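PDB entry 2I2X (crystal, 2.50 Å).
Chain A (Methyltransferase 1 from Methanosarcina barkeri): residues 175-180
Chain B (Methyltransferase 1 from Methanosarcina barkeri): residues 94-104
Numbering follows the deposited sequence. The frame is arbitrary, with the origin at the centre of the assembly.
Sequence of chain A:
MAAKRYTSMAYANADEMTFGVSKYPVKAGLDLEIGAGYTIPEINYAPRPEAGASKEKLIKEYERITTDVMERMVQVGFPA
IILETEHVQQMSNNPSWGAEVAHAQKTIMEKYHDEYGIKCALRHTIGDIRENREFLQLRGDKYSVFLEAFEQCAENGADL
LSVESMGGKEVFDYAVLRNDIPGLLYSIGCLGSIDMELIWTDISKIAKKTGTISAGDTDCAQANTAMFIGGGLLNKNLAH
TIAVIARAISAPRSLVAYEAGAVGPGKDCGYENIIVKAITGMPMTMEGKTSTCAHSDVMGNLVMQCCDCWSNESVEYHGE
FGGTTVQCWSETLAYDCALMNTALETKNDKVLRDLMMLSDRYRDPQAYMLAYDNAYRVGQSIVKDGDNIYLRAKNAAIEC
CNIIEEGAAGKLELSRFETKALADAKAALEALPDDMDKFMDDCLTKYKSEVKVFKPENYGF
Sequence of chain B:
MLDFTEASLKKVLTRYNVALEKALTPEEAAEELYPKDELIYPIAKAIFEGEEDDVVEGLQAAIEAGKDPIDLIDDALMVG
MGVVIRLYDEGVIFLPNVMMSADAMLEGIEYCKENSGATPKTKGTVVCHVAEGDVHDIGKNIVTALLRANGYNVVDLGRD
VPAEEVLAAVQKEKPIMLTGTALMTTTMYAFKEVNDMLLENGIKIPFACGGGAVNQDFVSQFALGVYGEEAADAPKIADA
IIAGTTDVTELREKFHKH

Chain A, residues 175-180: AVLRND
Chain B 94-104: FLPNVMMSADA

How do the two backbones meet? In chain B, F94(B) takes the N-cap position and a helix runs from L95(B) through A104(B), with phi/psi near -60/-40 over most of its length. Chain A leaves a helix and turns: L177(A) lies at -80/-2, R178(A) at -131/11 and N179(A) in the left-handed region at 52/33. Two hydrogen bonds close this turn on A175(A) O, from R178(A) N at 3.0 Å and from D180(A) N at 3.3 Å. Register is set by R178(A) CA, 4.8 Å from P96(B) CA.

What holds the charged end? R178(A), with chi1 to chi3 m, t, t and chi4 at 78°, reaches across to D103(B), chi1 m. Its NE donates to D103(B) OD2 at 2.9 Å and 168°, a nearly straight hydrogen bond within a salt bridge; the carboxylate oxygen sits at the guanidinium edge, where the N-H points. M99(B), m, m with chi3 -96°, places CE 4.2 Å from R178(A) NH2.

Which apolar surfaces pack? L177(A), chi1 -89° and chi2 5°, brings CB to 4.1 Å from M99(B) CG and CD1 to 4.4 Å from L95(B) CD1.

How do the polar groups of the turn fit against the helix? L177(A) O approaches P96(B) CA at 3.1 Å, a CA-H...O contact, and lies 3.3 Å from M99(B) CB. M100(B), m, t, p, sets SD 3.4 Å from R178(A) O. The CA-to-CB bond of N179(A), chi1 m, points toward the helix, with OD1 3.4 Å from P96(B) CB. A water bridges the asparagines, accepting from N179(A) ND2 and N97(B) ND2, each 2.9 Å from its oxygen; N97(B) ND2 also donates to F94(B) O at 3.2 Å.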

# COMPACT_ATOMS: atom_id res chain seq x y z
N ALA A 175 7.40 -22.95 -24.11
CA ALA A 175 6.21 -22.67 -24.94
C ALA A 175 5.73 -21.20 -24.91
O ALA A 175 5.37 -20.66 -25.97
CB ALA A 175 5.07 -23.59 -24.55
N VAL A 176 5.72 -20.58 -23.73
CA VAL A 176 5.16 -19.23 -23.61
C VAL A 176 5.97 -18.15 -24.36
O VAL A 176 5.43 -17.13 -24.74
CB VAL A 176 4.88 -18.81 -22.13
CG1 VAL A 176 6.13 -18.34 -21.41
CG2 VAL A 176 3.78 -17.78 -22.10
N LEU A 177 7.26 -18.39 -24.56
CA LEU A 177 8.07 -17.45 -25.33
C LEU A 177 7.88 -17.62 -26.84
O LEU A 177 8.45 -16.86 -27.61
CB LEU A 177 9.55 -17.61 -24.96
CG LEU A 177 10.19 -16.80 -23.81
CD1 LEU A 177 9.23 -15.95 -23.00
CD2 LEU A 177 11.01 -17.69 -22.90
N ARG A 178 7.06 -18.59 -27.26
CA ARG A 178 7.01 -18.98 -28.67
C ARG A 178 5.64 -19.09 -29.28
O ARG A 178 5.50 -19.58 -30.40
CB ARG A 178 7.78 -20.30 -28.89
CG ARG A 178 9.23 -20.19 -28.44
CD ARG A 178 10.07 -21.46 -28.47
NE ARG A 178 11.48 -21.04 -28.32
CZ ARG A 178 12.06 -20.70 -27.16
NH1 ARG A 178 11.39 -20.79 -26.01
NH2 ARG A 178 13.31 -20.30 -27.16
N ASN A 179 4.61 -18.61 -28.59
CA ASN A 179 3.23 -18.76 -29.08
C ASN A 179 2.92 -20.22 -29.42
O ASN A 179 2.16 -20.53 -30.34
CB ASN A 179 2.96 -17.84 -30.27
CG ASN A 179 2.98 -16.34 -29.88
OD1 ASN A 179 2.85 -15.99 -28.70
ND2 ASN A 179 3.14 -15.48 -30.86
N ASP A 180 3.54 -21.12 -28.66
CA ASP A 180 3.30 -22.54 -28.83
C ASP A 180 2.08 -22.92 -27.98
O ASP A 180 2.19 -23.35 -26.82
CB ASP A 180 4.56 -23.35 -28.47
CG ASP A 180 4.40 -24.84 -28.73
OD1 ASP A 180 3.27 -25.27 -29.10
OD2 ASP A 180 5.40 -25.58 -28.57
N PHE B 94 5.65 -8.67 -31.44
CA PHE B 94 5.84 -8.89 -29.99
C PHE B 94 7.06 -9.75 -29.71
O PHE B 94 7.66 -10.28 -30.63
CB PHE B 94 4.59 -9.54 -29.37
CG PHE B 94 3.51 -8.57 -28.98
CD1 PHE B 94 3.32 -7.36 -29.66
CD2 PHE B 94 2.63 -8.88 -27.93
CE1 PHE B 94 2.28 -6.49 -29.28
CE2 PHE B 94 1.61 -8.01 -27.56
CZ PHE B 94 1.43 -6.82 -28.24
N LEU B 95 7.43 -9.89 -28.44
CA LEU B 95 8.54 -10.75 -28.04
C LEU B 95 8.48 -12.15 -28.70
O LEU B 95 9.44 -12.55 -29.37
CB LEU B 95 8.55 -10.90 -26.53
CG LEU B 95 9.83 -11.10 -25.73
CD1 LEU B 95 9.49 -11.83 -24.43
CD2 LEU B 95 10.95 -11.80 -26.46
N PRO B 96 7.37 -12.91 -28.51
CA PRO B 96 7.46 -14.26 -29.04
C PRO B 96 7.79 -14.32 -30.52
O PRO B 96 8.28 -15.34 -31.00
CB PRO B 96 6.09 -14.87 -28.72
CG PRO B 96 5.66 -14.11 -27.50
CD PRO B 96 6.07 -12.70 -27.85
N ASN B 97 7.54 -13.24 -31.25
CA ASN B 97 7.88 -13.21 -32.67
C ASN B 97 9.39 -13.06 -32.83
O ASN B 97 10.00 -13.62 -33.74
CB ASN B 97 7.14 -12.06 -33.38
CG ASN B 97 5.65 -12.13 -33.17
OD1 ASN B 97 4.95 -12.87 -33.85
ND2 ASN B 97 5.16 -11.36 -32.22
N VAL B 98 9.99 -12.29 -31.93
CA VAL B 98 11.43 -12.12 -31.88
C VAL B 98 12.08 -13.46 -31.54
O VAL B 98 13.05 -13.83 -32.19
CB VAL B 98 11.83 -11.06 -30.85
CG1 VAL B 98 13.31 -10.78 -30.92
CG2 VAL B 98 11.07 -9.77 -31.10
N MET B 99 11.54 -14.18 -30.57
CA MET B 99 12.11 -15.46 -30.14
C MET B 99 12.14 -16.53 -31.24
O MET B 99 13.15 -17.20 -31.42
CB MET B 99 11.38 -16.02 -28.91
CG MET B 99 11.54 -15.22 -27.65
SD MET B 99 13.25 -14.92 -27.25
CE MET B 99 13.61 -16.24 -26.09
N MET B 100 11.03 -16.67 -31.96
CA MET B 100 10.90 -17.64 -33.03
C MET B 100 11.85 -17.31 -34.17
O MET B 100 12.42 -18.21 -34.78
CB MET B 100 9.47 -17.64 -33.56
CG MET B 100 8.54 -18.57 -32.84
SD MET B 100 6.83 -18.12 -33.21
CE MET B 100 6.74 -18.35 -34.99
N SER B 101 12.02 -16.02 -34.43
CA SER B 101 12.96 -15.53 -35.42
C SER B 101 14.40 -15.81 -35.01
O SER B 101 15.24 -16.12 -35.86
CB SER B 101 12.74 -14.03 -35.66
OG SER B 101 11.52 -13.80 -36.35
N ALA B 102 14.69 -15.69 -33.72
CA ALA B 102 16.03 -15.95 -33.19
C ALA B 102 16.35 -17.44 -33.24
O ALA B 102 17.49 -17.82 -33.51
CB ALA B 102 16.16 -15.42 -31.78
N ASP B 103 15.34 -18.28 -32.98
CA ASP B 103 15.43 -19.72 -33.18
C ASP B 103 15.75 -20.03 -34.64
O ASP B 103 16.67 -20.79 -34.93
CB ASP B 103 14.11 -20.40 -32.82
CG ASP B 103 13.91 -20.55 -31.34
OD1 ASP B 103 14.83 -20.23 -30.56
OD2 ASP B 103 12.81 -21.00 -30.95
N ALA B 104 14.99 -19.42 -35.54
CA ALA B 104 15.16 -19.62 -36.97
C ALA B 104 16.53 -19.14 -37.44
O ALA B 104 17.17 -19.80 -38.26
CB ALA B 104 14.06 -18.92 -37.73
O HOH W 1 2.82 -12.56 -31.08